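Local coordinates for protein putative hydrolase YdeN (Bacillus subtilis, PDB 1UXO) that probably acts as a serine hydrolase of the alpha/beta-hydrolase fold, at residues I38-P42 against T55-Y59; G93-L97 against V182-Y186; H121-I125 against Q152-A156. The protein carries 2 engineered substitutions. All blocks are in the same frame, centred on the assembly; numbering follows the deposited sequence. Where two conformers were deposited one is given.

Interaction 1: residues I38-P42 against T55-Y59; sequences ILNMP and TLSLY
T55 OG1 is hydrogen-bonded to D51 O one turn earlier in its helix and, across the contact, is touched by P42 CD at 3.2 Å, proline and threonine meeting tip to tip. The T55 torsion explains both: OG1 lies beside the backbone N (chi1 -60°), turned back along helix 49-57, and CG2 is left to face the other segment. There T55 CG2 lies 3.7 Å from N40 O and also meets the end of selenomethionine M41. The M41 chain bends twice, at chi2 and again at chi3 (111°), which brings its methyl against the helix side chains; M41 CE touches T55 CG2 at 3.8 Å and L56 CD2 at 3.9 Å. M41 and L56 run at about a right angle to one another. L39 CD1 adds a looser contact with L56 CD2 at 4.2 Å. The CD2 branch of L39 makes the main contact with the aromatic ring: it sits over one face of Y59, 3.9 Å from the ring centroid and 23° off the normal, a CH-pi contact displaced toward CZ, the leucine and tyrosine chains lying alongside one another and running opposite ways. Y59 also meets the ring of Y8 on the adjacent strand. With an alanine at Y59, L39 CD2 would probably lose its aromatic platform and Y8 its ring partner, opening a gap beside the sheet edge. On the loop side, the backbone of M41 is tied through N to H11 NE2, and P42 O accepts a bond from W52 NE1. The arrangement belongs to a beta-alpha-beta crossover of the alpha/beta-hydrolase fold: edge strand 35-39 leads through a loop into helix 49-57, which packs back against the strand end before the chain enters strand 67-72.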
# COMPACT_ATOMS: atom_id res chain seq x y z
N ILE A 38 -11.12 -1.52 -4.90
CA ILE A 38 -10.39 -2.40 -4.05
C ILE A 38 -10.04 -3.67 -4.82
O ILE A 38 -10.93 -4.38 -5.29
CB ILE A 38 -11.18 -2.75 -2.78
CG1 ILE A 38 -11.78 -1.50 -2.07
CG2 ILE A 38 -10.26 -3.55 -1.87
CD1 ILE A 38 -12.95 -1.78 -1.21
N LEU A 39 -8.76 -3.98 -4.91
CA LEU A 39 -8.31 -5.12 -5.70
C LEU A 39 -8.10 -6.31 -4.80
O LEU A 39 -7.32 -6.23 -3.82
CB LEU A 39 -6.97 -4.79 -6.35
CG LEU A 39 -7.01 -3.65 -7.33
CD1 LEU A 39 -5.66 -3.55 -8.04
CD2 LEU A 39 -8.12 -3.79 -8.32
N ASN A 40 -8.61 -7.45 -5.20
CA ASN A 40 -8.34 -8.69 -4.50
C ASN A 40 -7.14 -9.38 -5.12
O ASN A 40 -6.98 -9.39 -6.35
CB ASN A 40 -9.54 -9.61 -4.55
CG ASN A 40 -10.65 -9.14 -3.68
OD1 ASN A 40 -10.48 -9.10 -2.46
ND2 ASN A 40 -11.80 -8.79 -4.28
N MSE A 41 -6.30 -9.96 -4.26
CA MSE A 41 -5.17 -10.75 -4.70
C MSE A 41 -5.48 -12.25 -4.61
O MSE A 41 -6.27 -12.68 -3.76
CB MSE A 41 -3.94 -10.42 -3.86
CG MSE A 41 -3.54 -8.96 -3.96
SE MSE A 41 -2.68 -8.48 -5.69
CE MSE A 41 -4.16 -7.29 -6.44
N PRO A 42 -4.84 -13.07 -5.44
CA PRO A 42 -5.08 -14.53 -5.38
C PRO A 42 -4.50 -15.18 -4.13
O PRO A 42 -3.45 -14.84 -3.65
CB PRO A 42 -4.43 -15.06 -6.65
CG PRO A 42 -3.54 -14.03 -7.11
CD PRO A 42 -3.93 -12.70 -6.52
N THR A 55 -1.62 -10.47 -11.08
CA THR A 55 -2.89 -9.80 -10.89
C THR A 55 -2.78 -8.30 -11.05
O THR A 55 -3.60 -7.66 -11.74
CB THR A 55 -3.49 -10.20 -9.53
OG1 THR A 55 -3.69 -11.60 -9.49
CG2 THR A 55 -4.85 -9.67 -9.33
N LEU A 56 -1.77 -7.68 -10.43
CA LEU A 56 -1.63 -6.26 -10.62
C LEU A 56 -1.48 -5.88 -12.11
O LEU A 56 -1.95 -4.84 -12.56
CB LEU A 56 -0.43 -5.73 -9.80
CG LEU A 56 -0.61 -5.81 -8.27
CD1 LEU A 56 0.73 -5.77 -7.51
CD2 LEU A 56 -1.61 -4.73 -7.77
N SER A 57 -0.78 -6.73 -12.87
CA SER A 57 -0.50 -6.46 -14.26
C SER A 57 -1.79 -6.43 -15.11
O SER A 57 -1.80 -5.79 -16.16
CB SER A 57 0.57 -7.43 -14.79
OG SER A 57 -0.13 -8.54 -15.32
N LEU A 58 -2.88 -6.99 -14.60
CA LEU A 58 -4.19 -6.94 -15.30
C LEU A 58 -4.70 -5.51 -15.44
O LEU A 58 -5.54 -5.26 -16.31
CB LEU A 58 -5.25 -7.73 -14.54
CG LEU A 58 -5.01 -9.23 -14.44
CD1 LEU A 58 -5.97 -9.86 -13.49
CD2 LEU A 58 -5.04 -9.94 -15.77
N TYR A 59 -4.20 -4.61 -14.57
CA TYR A 59 -4.62 -3.21 -14.46
C TYR A 59 -3.58 -2.21 -15.01
O TYR A 59 -3.79 -1.01 -15.00
CB TYR A 59 -4.89 -2.92 -12.98
CG TYR A 59 -6.04 -3.71 -12.48
CD1 TYR A 59 -7.32 -3.26 -12.66
CD2 TYR A 59 -5.86 -4.97 -11.91
CE1 TYR A 59 -8.41 -4.01 -12.23
CE2 TYR A 59 -6.97 -5.74 -11.46
CZ TYR A 59 -8.23 -5.23 -11.62
OH TYR A 59 -9.35 -5.94 -11.22

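Interaction 2: residues G93-L97 against V182-Y186; sequences GGIIL and VLTSY
I96 and Y186 meet at a slant, with I96 CG1 3.8 Å from Y186 CE2 and 3.6 Å from Y186 OH, the ring turned neither squarely face-on nor edge-on to the isoleucine. An extended I96 chain (chi2 176°) carries CD1 past the tyrosine to the helix backbone, 3.7 Å from L183 N; the methyl also packs on L183 CB and, at 4.0 Å, on V182 CG1. The Y186 hydroxyl reaches on to the strand, giving a weak hydrogen bond of 3.4 Å from Y186 OH to I95 O, which lies near the ring plane. G94 lets the ring come close: any CB there would point at the helix and crowd Y186 CE2. Here the C-terminal helix 177-188 of the alpha/beta-hydrolase fold lies along a central strand of the parallel sheet, the axes of strand 94-97 and helix 182-186 almost antiparallel (169°) and 9.7 Å apart at their closest, while L97 turns to helix 75-84 on the opposite face. Within the helix, V182 O lies over one face of the Y186 ring, nearer its edge than its centre, 3.4 Å from the plane, and accepts the hydroxyl of S185. Y186 is also stacked with H130 of the neighbouring strand 128-136, whose backbone pairs with I95.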
# COMPACT_ATOMS: atom_id res chain seq x y z
N GLY A 93 0.47 9.19 -9.71
CA GLY A 93 0.10 10.24 -8.81
C GLY A 93 0.70 10.05 -7.42
O GLY A 93 1.21 10.99 -6.83
N GLY A 94 0.65 8.82 -6.91
CA GLY A 94 1.22 8.56 -5.61
C GLY A 94 0.91 7.21 -5.05
O GLY A 94 0.10 6.45 -5.60
N ILE A 95 1.59 6.92 -3.95
CA ILE A 95 1.43 5.68 -3.19
C ILE A 95 1.37 5.98 -1.69
O ILE A 95 2.04 6.91 -1.17
CB ILE A 95 2.57 4.66 -3.47
CG1 ILE A 95 3.93 5.19 -3.04
CG2 ILE A 95 2.59 4.18 -4.91
CD1 ILE A 95 5.07 4.17 -3.29
N ILE A 96 0.51 5.24 -1.01
CA ILE A 96 0.45 5.29 0.42
C ILE A 96 0.57 3.86 0.92
O ILE A 96 -0.20 2.98 0.52
CB ILE A 96 -0.85 5.90 0.89
CG1 ILE A 96 -0.98 7.35 0.41
CG2 ILE A 96 -0.90 5.93 2.38
CD1 ILE A 96 -2.34 7.99 0.78
N LEU A 97 1.55 3.64 1.77
CA LEU A 97 1.89 2.30 2.25
C LEU A 97 1.54 2.21 3.70
O LEU A 97 2.31 2.65 4.56
CB LEU A 97 3.35 1.98 2.00
CG LEU A 97 3.83 2.30 0.58
CD1 LEU A 97 5.34 2.06 0.42
CD2 LEU A 97 3.08 1.47 -0.43
N VAL A 182 -4.55 12.11 3.89
CA VAL A 182 -3.22 12.16 3.24
C VAL A 182 -3.39 12.06 1.73
O VAL A 182 -2.83 12.84 0.96
CB VAL A 182 -2.27 11.11 3.80
CG1 VAL A 182 -0.99 11.05 2.95
CG2 VAL A 182 -1.92 11.43 5.27
N LEU A 183 -4.23 11.13 1.29
CA LEU A 183 -4.54 10.97 -0.12
C LEU A 183 -5.10 12.22 -0.73
O LEU A 183 -4.65 12.69 -1.80
CB LEU A 183 -5.52 9.77 -0.28
CG LEU A 183 -5.83 9.30 -1.67
CD1 LEU A 183 -4.55 8.88 -2.42
CD2 LEU A 183 -6.88 8.20 -1.61
N THR A 184 -6.10 12.78 -0.08
CA THR A 184 -6.75 13.96 -0.59
C THR A 184 -5.79 15.15 -0.72
O THR A 184 -5.95 15.98 -1.63
CB THR A 184 -8.00 14.25 0.29
OG1 THR A 184 -8.97 13.22 0.02
CG2 THR A 184 -8.71 15.56 -0.11
N SER A 185 -4.82 15.26 0.17
CA SER A 185 -3.84 16.35 0.12
C SER A 185 -3.00 16.26 -1.18
O SER A 185 -2.58 17.28 -1.75
CB SER A 185 -2.97 16.37 1.38
OG SER A 185 -1.94 15.38 1.36
N TYR A 186 -2.81 15.04 -1.66
CA TYR A 186 -2.12 14.85 -2.92
C TYR A 186 -2.90 15.45 -4.10
O TYR A 186 -2.28 15.82 -5.12
CB TYR A 186 -1.98 13.38 -3.24
CG TYR A 186 -1.10 12.54 -2.34
CD1 TYR A 186 -0.29 13.09 -1.34
CD2 TYR A 186 -1.07 11.17 -2.54
CE1 TYR A 186 0.50 12.25 -0.52
CE2 TYR A 186 -0.26 10.37 -1.82
CZ TYR A 186 0.52 10.94 -0.79
OH TYR A 186 1.32 10.06 -0.11

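Interaction 3: residues H121-I125 against Q152-A156; sequences HQKII and QQIDA
H121, in the first turn of helix 121-127, faces the point where helix 144-153 ends, its CA 5.6 Å from the CA of I154, where the backbone departs from the helix. D155 follows with positive phi (42°) as the C-prime residue of a Schellman motif, with a weak bond from D155 N to Q152 O. The finished helix belongs to a beta-alpha-beta crossover of the alpha/beta-hydrolase sheet, joining strand 128-136 to edge strand 157-161, and R131 of the former binds the turn's carbonyls, NE to I154 O and NH2 to D155 O. The H121 imidazole lies over Q153: Q153 CB is 3.8 Å from the ring centroid and only 14° off its normal, a CH-pi contact, and the extended glutamine runs on past H121 NE2, its amide plane 36° from the ring. Both polar ends share one water, which sits in the ring plane 2.6 Å from H121 NE2 and donates a weak bond of 2.6 Å to Q153 OE1. At the base of the side chain, H121 CB lies 3.2 Å from Q153 O. Deeper in, I124 CG2 packs against I154 CG2 at 3.8 Å, while toward the surface I125 CG1 lies 3.5 Å from I154 O and I125 CD1 touches D155 CB.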
# COMPACT_ATOMS: atom_id res chain seq x y z
N HIS A 121 15.49 1.65 -5.00
CA HIS A 121 14.80 2.82 -4.36
C HIS A 121 14.59 3.98 -5.32
O HIS A 121 13.57 4.62 -5.27
CB HIS A 121 15.52 3.26 -3.04
CG HIS A 121 15.65 2.12 -2.04
ND1 HIS A 121 16.83 1.77 -1.42
CD2 HIS A 121 14.73 1.25 -1.59
CE1 HIS A 121 16.63 0.73 -0.63
NE2 HIS A 121 15.36 0.39 -0.73
N GLN A 122 15.57 4.24 -6.19
CA GLN A 122 15.47 5.35 -7.10
C GLN A 122 14.31 5.16 -8.10
O GLN A 122 13.58 6.07 -8.40
CB GLN A 122 16.81 5.56 -7.85
CG GLN A 122 16.78 6.73 -8.82
CD GLN A 122 18.14 7.04 -9.48
OE1 GLN A 122 19.19 6.48 -9.10
NE2 GLN A 122 18.11 7.91 -10.49
N LYS A 123 14.13 3.95 -8.58
CA LYS A 123 13.05 3.65 -9.49
C LYS A 123 11.70 3.87 -8.78
O LYS A 123 10.78 4.43 -9.36
CB LYS A 123 13.19 2.19 -9.93
CG LYS A 123 11.99 1.71 -10.83
CD LYS A 123 11.94 2.46 -12.20
CE LYS A 123 11.00 1.74 -13.27
NZ LYS A 123 9.60 1.90 -12.89
N ILE A 124 11.57 3.40 -7.54
CA ILE A 124 10.34 3.65 -6.77
C ILE A 124 10.06 5.13 -6.55
O ILE A 124 8.94 5.57 -6.77
CB ILE A 124 10.39 2.89 -5.43
CG1 ILE A 124 10.45 1.39 -5.73
CG2 ILE A 124 9.22 3.31 -4.53
CD1 ILE A 124 10.97 0.57 -4.55
N ILE A 125 11.07 5.90 -6.16
CA ILE A 125 10.95 7.32 -6.03
C ILE A 125 10.47 7.97 -7.35
O ILE A 125 9.55 8.79 -7.35
CB ILE A 125 12.26 7.98 -5.47
CG1 ILE A 125 12.46 7.57 -4.01
CG2 ILE A 125 12.15 9.54 -5.58
CD1 ILE A 125 13.82 7.85 -3.47
N GLN A 152 12.36 6.08 4.95
CA GLN A 152 13.66 6.68 4.63
C GLN A 152 14.22 6.21 3.30
O GLN A 152 14.77 7.02 2.51
CB GLN A 152 14.69 6.37 5.71
CG GLN A 152 14.37 6.93 7.06
CD GLN A 152 15.15 6.34 8.20
OE1 GLN A 152 15.81 5.28 8.06
NE2 GLN A 152 15.03 6.96 9.37
N GLN A 153 14.15 4.93 3.04
CA GLN A 153 14.70 4.35 1.80
C GLN A 153 14.04 4.93 0.53
O GLN A 153 14.69 5.09 -0.51
CB GLN A 153 14.50 2.85 1.84
CG GLN A 153 15.39 2.18 2.84
CD GLN A 153 15.13 0.71 2.96
OE1 GLN A 153 13.96 0.27 2.99
NE2 GLN A 153 16.21 -0.08 3.02
N ILE A 154 12.74 5.20 0.62
CA ILE A 154 11.98 5.72 -0.52
C ILE A 154 11.53 7.18 -0.35
O ILE A 154 10.65 7.60 -1.07
CB ILE A 154 10.77 4.81 -0.94
CG1 ILE A 154 9.66 4.79 0.14
CG2 ILE A 154 11.26 3.39 -1.32
CD1 ILE A 154 8.32 4.26 -0.38
N ASP A 155 12.19 7.95 0.51
CA ASP A 155 11.89 9.35 0.70
C ASP A 155 10.38 9.62 0.72
O ASP A 155 9.85 10.45 -0.03
CB ASP A 155 12.59 10.24 -0.35
CG ASP A 155 12.40 11.71 -0.05
OD1 ASP A 155 12.34 12.07 1.18
OD2 ASP A 155 12.29 12.60 -0.97
N ALA A 156 9.72 8.92 1.63
CA ALA A 156 8.29 9.05 1.87
C ALA A 156 8.02 9.76 3.21
O ALA A 156 8.73 9.55 4.15
CB ALA A 156 7.64 7.70 1.90
O HOH W 1 13.97 -1.12 0.84

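Interaction 2 is the buried contact, every touching residue being enclosed, whereas interactions 1 and 3 are partly exposed and lie nearer the margins of the fold. Interactions 1 and 2 both bring a helix to the same parallel sheet, at an edge strand and a central strand, with centres about 19 Å apart and no touch. Interaction 3 joins two helix ends instead. It meets interaction 2 directly, L97 CD1 packing on I154 CD1 at 3.8 Å. Chemistry follows position: mostly aliphatic packing with a single weak polar bond in the core, apolar and CH-pi packing at the sheet edge, and a mixture of apolar and water-mediated contacts where the helices end.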